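Long-range contacts in aldehyde dehydrogenase family protein (Pseudomonas syringae pv. tomato, PDB 6X9L), which oxidises long-chain aliphatic aldehydes with NAD+ as the electron acceptor, as a member of the aldehyde dehydrogenase family: residues 222-226 / 246-252; 228-234 / 252-258; 264-268 / 402-408. The protein carries 1 engineered substitution. All blocks are in the same frame, centred on the assembly; numbering follows the deposited sequence.

Contact 1 (222-226 / 246-252); sequences MAAHP and AAAPTVK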
loop_
_atom_site.group_PDB
_atom_site.type_symbol
_atom_site.label_atom_id
_atom_site.label_comp_id
_atom_site.label_asym_id
_atom_site.label_seq_id
_atom_site.Cartn_x
_atom_site.Cartn_y
_atom_site.Cartn_z
ATOM N N MET A 222 -1.154 -17.383 -6.745
ATOM C CA MET A 222 -0.641 -16.687 -5.567
ATOM C C MET A 222 -1.455 -15.430 -5.278
ATOM O O MET A 222 -1.886 -15.199 -4.139
ATOM C CB MET A 222 0.840 -16.335 -5.759
ATOM C CG MET A 222 1.803 -17.501 -5.546
ATOM S SD MET A 222 3.301 -17.343 -6.546
ATOM C CE MET A 222 4.500 -16.617 -5.446
ATOM N N ALA A 223 -1.696 -14.613 -6.316
ATOM C CA ALA A 223 -2.405 -13.351 -6.124
ATOM C C ALA A 223 -3.783 -13.572 -5.520
ATOM O O ALA A 223 -4.275 -12.724 -4.761
ATOM C CB ALA A 223 -2.514 -12.598 -7.453
ATOM N N ALA A 224 -4.404 -14.712 -5.821
ATOM C CA ALA A 224 -5.756 -15.008 -5.376
ATOM C C ALA A 224 -5.824 -15.905 -4.149
ATOM O O ALA A 224 -6.927 -16.208 -3.687
ATOM C CB ALA A 224 -6.551 -15.665 -6.506
ATOM N N HIS A 225 -4.703 -16.335 -3.605
ATOM C CA HIS A 225 -4.770 -17.371 -2.589
ATOM C C HIS A 225 -5.354 -16.813 -1.294
ATOM O O HIS A 225 -4.926 -15.753 -0.823
ATOM C CB HIS A 225 -3.400 -17.977 -2.340
ATOM C CG HIS A 225 -3.457 -19.304 -1.653
ATOM N ND1 HIS A 225 -3.847 -19.440 -0.339
ATOM C CD2 HIS A 225 -3.179 -20.556 -2.095
ATOM C CE1 HIS A 225 -3.816 -20.718 -0.000
ATOM N NE2 HIS A 225 -3.410 -21.417 -1.047
ATOM N N PRO A 226 -6.317 -17.502 -0.683
ATOM C CA PRO A 226 -6.931 -16.995 0.556
ATOM C C PRO A 226 -6.010 -17.016 1.768
ATOM O O PRO A 226 -6.372 -16.454 2.811
ATOM C CB PRO A 226 -8.121 -17.942 0.773
ATOM C CG PRO A 226 -8.039 -18.989 -0.308
ATOM C CD PRO A 226 -6.757 -18.864 -1.019
ATOM N N ALA A 246 -6.295 -9.308 -9.027
ATOM C CA ALA A 246 -6.533 -10.649 -8.501
ATOM C C ALA A 246 -6.511 -10.661 -6.983
ATOM O O ALA A 246 -7.236 -11.453 -6.365
ATOM C CB ALA A 246 -5.501 -11.643 -9.054
ATOM N N ALA A 247 -5.712 -9.773 -6.371
ATOM C CA ALA A 247 -5.520 -9.710 -4.924
ATOM C C ALA A 247 -6.583 -8.907 -4.184
ATOM O O ALA A 247 -6.714 -9.056 -2.970
ATOM C CB ALA A 247 -4.156 -9.101 -4.612
ATOM N N ALA A 248 -7.339 -8.061 -4.875
ATOM C CA ALA A 248 -8.258 -7.159 -4.183
ATOM C C ALA A 248 -9.239 -7.881 -3.269
ATOM O O ALA A 248 -9.378 -7.474 -2.104
ATOM C CB ALA A 248 -8.997 -6.286 -5.212
ATOM N N PRO A 249 -9.942 -8.934 -3.698
ATOM C CA PRO A 249 -10.988 -9.499 -2.819
ATOM C C PRO A 249 -10.459 -10.089 -1.515
ATOM O O PRO A 249 -11.198 -10.101 -0.525
ATOM C CB PRO A 249 -11.678 -10.546 -3.705
ATOM C CG PRO A 249 -10.774 -10.750 -4.862
ATOM C CD PRO A 249 -9.906 -9.562 -5.033
ATOM N N THR A 250 -9.195 -10.523 -1.447
ATOM C CA THR A 250 -8.633 -10.947 -0.167
ATOM C C THR A 250 -7.943 -9.823 0.605
ATOM O O THR A 250 -7.501 -10.052 1.737
ATOM C CB THR A 250 -7.651 -12.081 -0.389
ATOM O OG1 THR A 250 -6.812 -11.745 -1.491
ATOM C CG2 THR A 250 -8.407 -13.362 -0.699
ATOM N N VAL A 251 -7.836 -8.626 0.021
ATOM C CA VAL A 251 -7.354 -7.430 0.707
ATOM C C VAL A 251 -5.907 -7.620 1.137
ATOM O O VAL A 251 -5.491 -7.129 2.199
ATOM C CB VAL A 251 -8.251 -7.069 1.907
ATOM C CG1 VAL A 251 -7.966 -5.626 2.403
ATOM C CG2 VAL A 251 -9.687 -7.213 1.516
ATOM N N LYS A 252 -5.123 -8.307 0.305
ATOM C CA LYS A 252 -3.705 -8.444 0.603
ATOM C C LYS A 252 -3.007 -7.095 0.544
ATOM O O LYS A 252 -3.495 -6.143 -0.072
ATOM C CB LYS A 252 -3.023 -9.387 -0.380
ATOM C CG LYS A 252 -3.924 -10.412 -0.956
ATOM C CD LYS A 252 -3.130 -11.603 -1.440
ATOM C CE LYS A 252 -4.062 -12.732 -1.774
ATOM N NZ LYS A 252 -3.296 -13.950 -1.715
#
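One lysine can serve several backbone carbonyls at once, and Lys-252 illustrates how. Its NZ donates to Met-222 O, in helix 215-224, at 3.1 Å and to His-225 O, in the loop that follows, at 2.6 Å, with a weak third bond to Ile-228 O. Met-222 O also accepts from His-225 N (3.1 Å), so it has two donors. Ala-223 O gets no hydrogen bond from Lys-252 NZ, which is 3.4 Å away at a poor angle; it has Lys-252 CE at 3.0 Å and Ala-247 CA at 3.3 Å, the latter in a CA-H...O contact. This approach is possible because the helices touch through small residues, with Ala-223 CB and Ala-246 CB 3.5 Å apart. Thr-250 CG2 packs on Pro-226 CA (4.1 Å), and Thr-250 OG1 lies 3.1 Å from Ala-247 O. The imidazole of His-225 lies against helix 53-71, its ND1 accepting from Asp-227 N and its NE2 bonding weakly to Asp-57 OD1. Met-222 packs on helix 53-71 and strand 178-182, while Ala-223 meets the end of helix 237-247, whose following turn packs on the second subunit.

Contact 2 (228-234 / 252-258); sequences IDMISIT and KRVTQEL. With NAD (nicotinamide-adenine-dinucleotide), chain D.
Strands 230-234 and 253-257 form a parallel beta-alpha-beta unit through helix 237-247 in the Rossmann-like NAD-binding domain of the aldehyde dehydrogenases. Both are extended, their axes 4.7 Å apart at 8°, with Met-230 beside Arg-253, Ser-232 beside Thr-255 and Thr-234 beside Glu-257 on one face, and Ile-231 beside Val-254 and Ile-233 beside Gln-256 on the other. A ladder zigzags between them: Ile-231 N to Arg-253 O (2.9 Å), Thr-255 N to Ile-231 O (2.9 Å), Ile-233 N to Thr-255 O (2.8 Å) and Glu-257 N to Ile-233 O (2.9 Å). A weak bond, Arg-253 N to Asp-229 O (3.3 Å), precedes it. Lys-252, with chi2 to chi4 t, extends NZ to Ile-228 O (3.3 Å, weak) and, more strongly, to His-225 O. Ile-231 CG2 packs on Val-254 CG2 at 4.2 Å. Ser-232 OG lies 3.1 Å from Thr-255 CG2 and, like Thr-234 OG1, bonds to Lys-168. With chi1 m, Thr-234 sets CG2 3.4 Å from C4N of NAD; Glu-257, also m, leads away from strand 230-234. The carboxamide N7N donates weakly to Glu-257 OE1 (3.1 Å) and Leu-258 O (3.4 Å), acceptors that with Thr-234 CG2 probably place the nicotinamide.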
loop_
_atom_site.group_PDB
_atom_site.type_symbol
_atom_site.label_atom_id
_atom_site.label_comp_id
_atom_site.label_asym_id
_atom_site.label_seq_id
_atom_site.Cartn_x
_atom_site.Cartn_y
_atom_site.Cartn_z
ATOM N N ILE A 228 -2.601 -16.175 1.693
ATOM C CA ILE A 228 -1.429 -15.333 1.489
ATOM C C ILE A 228 -1.765 -13.924 1.956
ATOM O O ILE A 228 -2.764 -13.336 1.534
ATOM C CB ILE A 228 -0.983 -15.364 0.018
ATOM C CG1 ILE A 228 -0.415 -16.756 -0.262
ATOM C CG2 ILE A 228 0.005 -14.231 -0.284
ATOM C CD1 ILE A 228 0.187 -16.951 -1.623
ATOM N N ASP A 229 -0.954 -13.397 2.855
ATOM C CA ASP A 229 -1.262 -12.128 3.489
ATOM C C ASP A 229 -0.744 -10.947 2.706
ATOM O O ASP A 229 -1.222 -9.829 2.909
ATOM C CB ASP A 229 -0.665 -12.105 4.893
ATOM C CG ASP A 229 -1.080 -13.304 5.699
ATOM O OD1 ASP A 229 -2.306 -13.467 5.872
ATOM O OD2 ASP A 229 -0.197 -14.093 6.122
ATOM N N MET A 230 0.223 -11.176 1.827
ATOM C CA MET A 230 0.856 -10.107 1.089
ATOM C C MET A 230 1.461 -10.698 -0.170
ATOM O O MET A 230 1.859 -11.863 -0.182
ATOM C CB MET A 230 1.939 -9.409 1.906
ATOM C CG MET A 230 2.967 -8.731 1.030
ATOM S SD MET A 230 4.230 -7.888 1.958
ATOM C CE MET A 230 5.312 -7.458 0.600
ATOM N N ILE A 231 1.507 -9.887 -1.228
ATOM C CA ILE A 231 2.153 -10.246 -2.483
ATOM C C ILE A 231 2.995 -9.058 -2.953
ATOM O O ILE A 231 2.563 -7.900 -2.885
ATOM C CB ILE A 231 1.143 -10.681 -3.581
ATOM C CG1 ILE A 231 1.897 -11.179 -4.820
ATOM C CG2 ILE A 231 0.218 -9.532 -3.990
ATOM C CD1 ILE A 231 1.099 -12.135 -5.693
ATOM N N SER A 232 4.213 -9.355 -3.393
ATOM C CA SER A 232 5.144 -8.365 -3.908
ATOM C C SER A 232 5.587 -8.811 -5.296
ATOM O O SER A 232 6.026 -9.954 -5.478
ATOM C CB SER A 232 6.360 -8.198 -2.982
ATOM O OG SER A 232 7.236 -7.206 -3.488
ATOM N N ILE A 233 5.456 -7.924 -6.272
ATOM C CA ILE A 233 5.788 -8.251 -7.648
ATOM C C ILE A 233 6.675 -7.159 -8.225
ATOM O O ILE A 233 6.372 -5.964 -8.100
ATOM C CB ILE A 233 4.545 -8.433 -8.541
ATOM C CG1 ILE A 233 5.008 -8.693 -9.980
ATOM C CG2 ILE A 233 3.612 -7.212 -8.446
ATOM C CD1 ILE A 233 3.965 -9.294 -10.897
ATOM N N THR A 234 7.766 -7.590 -8.855
ATOM C CA THR A 234 8.619 -6.784 -9.714
ATOM C C THR A 234 8.458 -7.292 -11.146
ATOM O O THR A 234 8.865 -8.417 -11.458
ATOM C CB THR A 234 10.060 -6.887 -9.244
ATOM O OG1 THR A 234 10.145 -6.326 -7.924
ATOM C CG2 THR A 234 10.995 -6.171 -10.207
ATOM N N LYS A 252 -5.123 -8.307 0.305
ATOM C CA LYS A 252 -3.705 -8.444 0.603
ATOM C C LYS A 252 -3.007 -7.095 0.544
ATOM O O LYS A 252 -3.495 -6.143 -0.072
ATOM C CB LYS A 252 -3.023 -9.387 -0.380
ATOM C CG LYS A 252 -3.924 -10.412 -0.956
ATOM C CD LYS A 252 -3.130 -11.603 -1.440
ATOM C CE LYS A 252 -4.062 -12.732 -1.774
ATOM N NZ LYS A 252 -3.296 -13.950 -1.715
ATOM N N ARG A 253 -1.863 -7.021 1.227
ATOM C CA ARG A 253 -0.883 -5.978 0.966
ATOM C C ARG A 253 -0.211 -6.248 -0.374
ATOM O O ARG A 253 0.280 -7.356 -0.621
ATOM C CB ARG A 253 0.187 -5.909 2.056
ATOM C CG ARG A 253 1.293 -4.914 1.676
ATOM C CD ARG A 253 2.205 -4.583 2.843
ATOM N NE ARG A 253 1.456 -4.080 3.993
ATOM C CZ ARG A 253 1.985 -3.913 5.197
ATOM N NH1 ARG A 253 3.256 -4.219 5.406
ATOM N NH2 ARG A 253 1.240 -3.460 6.186
ATOM N N VAL A 254 -0.211 -5.239 -1.238
ATOM C CA VAL A 254 0.261 -5.354 -2.609
ATOM C C VAL A 254 1.469 -4.438 -2.757
ATOM O O VAL A 254 1.366 -3.220 -2.549
ATOM C CB VAL A 254 -0.844 -4.988 -3.620
ATOM C CG1 VAL A 254 -0.273 -4.871 -5.049
ATOM C CG2 VAL A 254 -2.008 -6.003 -3.548
ATOM N N THR A 255 2.608 -5.020 -3.106
ATOM C CA THR A 255 3.822 -4.267 -3.369
ATOM C C THR A 255 4.216 -4.461 -4.828
ATOM O O THR A 255 4.279 -5.598 -5.307
ATOM C CB THR A 255 4.941 -4.715 -2.428
ATOM O OG1 THR A 255 4.727 -4.106 -1.150
ATOM C CG2 THR A 255 6.287 -4.290 -2.956
ATOM N N GLN A 256 4.474 -3.356 -5.533
ATOM C CA GLN A 256 4.705 -3.386 -6.979
ATOM C C GLN A 256 5.876 -2.495 -7.371
ATOM O O GLN A 256 5.941 -1.328 -6.982
ATOM C CB GLN A 256 3.462 -2.946 -7.761
ATOM C CG GLN A 256 2.206 -3.723 -7.417
ATOM C CD GLN A 256 0.962 -2.955 -7.785
ATOM O OE1 GLN A 256 0.619 -1.963 -7.131
ATOM N NE2 GLN A 256 0.280 -3.401 -8.842
ATOM N N GLU A 257 6.786 -3.061 -8.148
ATOM C CA GLU A 257 7.911 -2.371 -8.753
ATOM C C GLU A 257 7.755 -2.598 -10.248
ATOM O O GLU A 257 7.976 -3.718 -10.730
ATOM C CB GLU A 257 9.236 -2.926 -8.250
ATOM C CG GLU A 257 9.438 -2.866 -6.755
ATOM C CD GLU A 257 10.168 -1.606 -6.339
ATOM O OE1 GLU A 257 10.551 -0.845 -7.255
ATOM O OE2 GLU A 257 10.348 -1.374 -5.117
ATOM N N LEU A 258 7.359 -1.545 -10.979
ATOM C CA LEU A 258 7.000 -1.721 -12.385
ATOM C C LEU A 258 7.874 -0.909 -13.343
ATOM O O LEU A 258 9.065 -0.685 -13.082
ATOM C CB LEU A 258 5.528 -1.363 -12.568
ATOM C CG LEU A 258 4.615 -1.895 -11.460
ATOM C CD1 LEU A 258 3.197 -1.506 -11.758
ATOM C CD2 LEU A 258 4.734 -3.419 -11.281
HETATM P PA NAD D . 6.619 -9.364 -16.605
HETATM O O1A NAD D . 5.717 -8.310 -16.070
HETATM O O2A NAD D . 6.220 -9.862 -17.940
HETATM O O5B NAD D . 6.759 -10.596 -15.565
HETATM C C5B NAD D . 7.205 -10.390 -14.237
HETATM C C4B NAD D . 6.836 -11.596 -13.362
HETATM O O4B NAD D . 5.429 -11.721 -13.325
HETATM C C3B NAD D . 7.343 -12.921 -13.913
HETATM O O3B NAD D . 7.704 -13.745 -12.812
HETATM C C2B NAD D . 6.139 -13.514 -14.624
HETATM O O2B NAD D . 6.142 -14.925 -14.641
HETATM C C1B NAD D . 5.037 -13.029 -13.725
HETATM N N9A NAD D . 3.752 -12.860 -14.390
HETATM C C8A NAD D . 3.491 -12.573 -15.714
HETATM N N7A NAD D . 2.147 -12.445 -15.836
HETATM C C5A NAD D . 1.572 -12.643 -14.627
HETATM C C6A NAD D . 0.256 -12.626 -14.191
HETATM N N6A NAD D . -0.712 -12.220 -15.012
HETATM N N1A NAD D . -0.009 -12.853 -12.857
HETATM C C2A NAD D . 1.010 -13.098 -11.966
HETATM N N3A NAD D . 2.319 -13.114 -12.399
HETATM C C4A NAD D . 2.577 -12.894 -13.709
HETATM O O3 NAD D . 8.126 -8.803 -16.520
HETATM P PN NAD D . 9.147 -8.464 -17.715
HETATM O O1N NAD D . 8.587 -7.373 -18.549
HETATM O O2N NAD D . 9.591 -9.714 -18.356
HETATM O O5D NAD D . 10.286 -7.879 -16.701
HETATM C C5D NAD D . 10.885 -6.637 -16.977
HETATM C C4D NAD D . 10.024 -5.530 -16.363
HETATM O O4D NAD D . 10.224 -5.489 -14.961
HETATM C C3D NAD D . 10.431 -4.172 -16.901
HETATM O O3D NAD D . 9.288 -3.360 -16.998
HETATM C C2D NAD D . 11.286 -3.630 -15.785
HETATM O O2D NAD D . 11.345 -2.220 -15.784
HETATM C C1D NAD D . 10.561 -4.178 -14.559
HETATM N N1N NAD D . 11.479 -4.091 -13.417
HETATM C C2N NAD D . 11.199 -3.226 -12.395
HETATM C C3N NAD D . 12.083 -3.095 -11.333
HETATM C C7N NAD D . 11.831 -2.148 -10.200
HETATM O O7N NAD D . 12.615 -2.323 -9.047
HETATM N N7N NAD D . 10.919 -1.176 -10.284
HETATM C C4N NAD D . 13.256 -3.839 -11.314
HETATM C C5N NAD D . 13.533 -4.705 -12.362
HETATM C C6N NAD D . 12.639 -4.817 -13.421
#

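Contact 3 (264-268 / 402-408); sequences NILLP and YDTIDEA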
loop_
_atom_site.group_PDB
_atom_site.type_symbol
_atom_site.label_atom_id
_atom_site.label_comp_id
_atom_site.label_asym_id
_atom_site.label_seq_id
_atom_site.Cartn_x
_atom_site.Cartn_y
_atom_site.Cartn_z
ATOM N N ASN A 264 17.355 11.783 -17.792
ATOM C CA ASN A 264 18.695 12.254 -17.454
ATOM C C ASN A 264 18.788 13.689 -17.976
ATOM O O ASN A 264 18.923 13.907 -19.188
ATOM C CB ASN A 264 19.763 11.346 -18.060
ATOM C CG ASN A 264 21.159 11.664 -17.567
ATOM O OD1 ASN A 264 21.339 12.456 -16.638
ATOM N ND2 ASN A 264 22.157 11.044 -18.182
ATOM N N ILE A 265 18.678 14.659 -17.063
ATOM C CA ILE A 265 18.793 16.075 -17.398
ATOM C C ILE A 265 20.249 16.494 -17.249
ATOM O O ILE A 265 20.820 16.403 -16.159
ATOM C CB ILE A 265 17.906 16.954 -16.502
ATOM C CG1 ILE A 265 16.408 16.698 -16.709
ATOM C CG2 ILE A 265 18.220 18.428 -16.758
ATOM C CD1 ILE A 265 15.530 17.579 -15.813
ATOM N N LEU A 266 20.843 16.970 -18.339
ATOM C CA LEU A 266 22.111 17.679 -18.290
ATOM C C LEU A 266 21.797 19.175 -18.213
ATOM O O LEU A 266 21.289 19.766 -19.174
ATOM C CB LEU A 266 22.982 17.330 -19.500
ATOM C CG LEU A 266 23.638 15.941 -19.405
ATOM C CD1 LEU A 266 22.609 14.819 -19.068
ATOM C CD2 LEU A 266 24.416 15.600 -20.670
ATOM N N LEU A 267 22.065 19.763 -17.048
ATOM C CA LEU A 267 21.930 21.193 -16.847
ATOM C C LEU A 267 23.012 21.940 -17.632
ATOM O O LEU A 267 24.074 21.383 -17.928
ATOM C CB LEU A 267 22.037 21.508 -15.355
ATOM C CG LEU A 267 20.916 20.911 -14.495
ATOM C CD1 LEU A 267 21.243 21.026 -13.045
ATOM C CD2 LEU A 267 19.579 21.591 -14.776
ATOM N N PRO A 268 22.758 23.202 -17.991
ATOM C CA PRO A 268 23.673 23.908 -18.910
ATOM C C PRO A 268 25.108 24.025 -18.415
ATOM O O PRO A 268 26.027 24.155 -19.239
ATOM C CB PRO A 268 23.026 25.290 -19.049
ATOM C CG PRO A 268 21.606 25.090 -18.704
ATOM C CD PRO A 268 21.546 23.985 -17.701
ATOM N N TYR A 402 15.835 21.028 -24.832
ATOM C CA TYR A 402 15.066 21.980 -24.045
ATOM C C TYR A 402 15.656 23.385 -24.191
ATOM O O TYR A 402 16.842 23.556 -24.489
ATOM C CB TYR A 402 14.998 21.538 -22.573
ATOM C CG TYR A 402 16.299 21.633 -21.790
ATOM C CD1 TYR A 402 16.789 22.866 -21.356
ATOM C CD2 TYR A 402 17.017 20.488 -21.441
ATOM C CE1 TYR A 402 17.968 22.960 -20.629
ATOM C CE2 TYR A 402 18.203 20.576 -20.707
ATOM C CZ TYR A 402 18.667 21.812 -20.303
ATOM O OH TYR A 402 19.827 21.918 -19.566
ATOM N N ASP A 403 14.809 24.396 -23.979
ATOM C CA ASP A 403 15.204 25.794 -24.097
ATOM C C ASP A 403 15.280 26.533 -22.770
ATOM O O ASP A 403 15.818 27.643 -22.739
ATOM C CB ASP A 403 14.224 26.551 -25.004
ATOM C CG ASP A 403 14.130 25.957 -26.398
ATOM O OD1 ASP A 403 15.171 25.877 -27.100
ATOM O OD2 ASP A 403 13.003 25.570 -26.791
ATOM N N THR A 404 14.718 25.982 -21.694
ATOM C CA THR A 404 14.910 26.517 -20.352
ATOM C C THR A 404 14.962 25.357 -19.366
ATOM O O THR A 404 14.458 24.262 -19.641
ATOM C CB THR A 404 13.796 27.482 -19.927
ATOM O OG1 THR A 404 12.550 26.780 -19.897
ATOM C CG2 THR A 404 13.698 28.636 -20.871
ATOM N N ILE A 405 15.579 25.619 -18.206
ATOM C CA ILE A 405 15.620 24.636 -17.126
ATOM C C ILE A 405 14.205 24.293 -16.654
ATOM O O ILE A 405 13.908 23.142 -16.327
ATOM C CB ILE A 405 16.502 25.158 -15.972
ATOM C CG1 ILE A 405 17.920 25.420 -16.453
ATOM C CG2 ILE A 405 16.541 24.169 -14.812
ATOM C CD1 ILE A 405 18.861 25.808 -15.347
ATOM N N ASP A 406 13.312 25.287 -16.595
ATOM C CA ASP A 406 11.924 24.988 -16.260
ATOM C C ASP A 406 11.335 23.990 -17.253
ATOM O O ASP A 406 10.595 23.074 -16.868
ATOM C CB ASP A 406 11.088 26.272 -16.233
ATOM C CG ASP A 406 11.324 27.110 -14.983
ATOM O OD1 ASP A 406 11.758 26.523 -13.964
ATOM O OD2 ASP A 406 11.063 28.346 -15.017
ATOM N N GLU A 407 11.663 24.158 -18.538
ATOM C CA GLU A 407 11.169 23.268 -19.581
ATOM C C GLU A 407 11.739 21.865 -19.430
ATOM O O GLU A 407 11.028 20.867 -19.629
ATOM C CB GLU A 407 11.527 23.851 -20.943
ATOM C CG GLU A 407 11.295 22.922 -22.094
ATOM C CD GLU A 407 11.504 23.626 -23.411
ATOM O OE1 GLU A 407 11.495 24.880 -23.408
ATOM O OE2 GLU A 407 11.676 22.933 -24.439
ATOM N N ALA A 408 13.023 21.773 -19.080
ATOM C CA ALA A 408 13.664 20.475 -18.920
ATOM C C ALA A 408 12.978 19.656 -17.837
ATOM O O ALA A 408 12.792 18.442 -17.986
ATOM C CB ALA A 408 15.147 20.667 -18.597
#
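Apolar side chains from the end of a strand and from the first turn of a helix meet at the heart of this contact. Ile-265 points at the helix, its CD1 4.2 Å from Ala-408 CB and 3.6 Å from Ala-408 O; the small alanine side chain lets the isoleucine come close to the helix backbone. Two residues further along, Leu-267 CD2 meets Ile-405 CG2 at 4.0 Å, and Pro-268 CD lies 4.0 Å from Ile-405 CD1, so Ile-405 is held by two consecutive residues of the chain leaving the strand. The ring of Tyr-402 completes the cluster, with CE2 4.5 Å from Ile-265 CG2.

The principle illustrated is the covering of a beta-sheet by a helix that follows one of its own strands. Strands 263-266 and 396-402 belong to the same seven-stranded sheet, run parallel, and are separated by strand 296-300, on which Tyr-402 also packs through Ile-298 and Pro-300. The chain turns at 403-404 and helix 405-413 comes back over the sheet. This sheet is consistent with the catalytic domain of the family, though the contact itself lies away from the cofactor and octanal.

Beside the apolar cluster lies a buried polar bond: Tyr-402, with chi1 p, reaches across to donate from OH to Leu-266 O at 2.6 Å, while Pro-268 CD sits near the ring plane, 3.3 Å from Tyr-402 OH. Further out, Thr-404 is the N-cap: its OG1 accepts from Glu-407 N at 3.1 Å. Outermost, the exposed aspartates form salt bridges, Asp-403 with Arg-301 and Asp-406 with Arg-437.

How the contacts relate
From the N terminus, helix 215-224 opens contact 1, and strand 230-234 then opens contact 2 before contact 1 closes at 246-252, the end of helix 237-247 and the turn after it. Contact 2 closes next on strand 253-257, so the two loops cross rather than nest, sharing Lys-252. Their centres are 10 Å apart, and they touch where Ile-231 CD1 packs on Ala-223 CA at 3.7 Å; both also reach the second subunit. Contact 3 follows in series, its segments more than 130 residues apart, its centre about 36 Å from that of contact 2. Contact 1 joins two helix ends, contact 2 two neighbouring strands of the cofactor-binding sheet; contact 3 brings strand 263-266 and the start of helix 405-413 together in the seven-stranded sheet's domain.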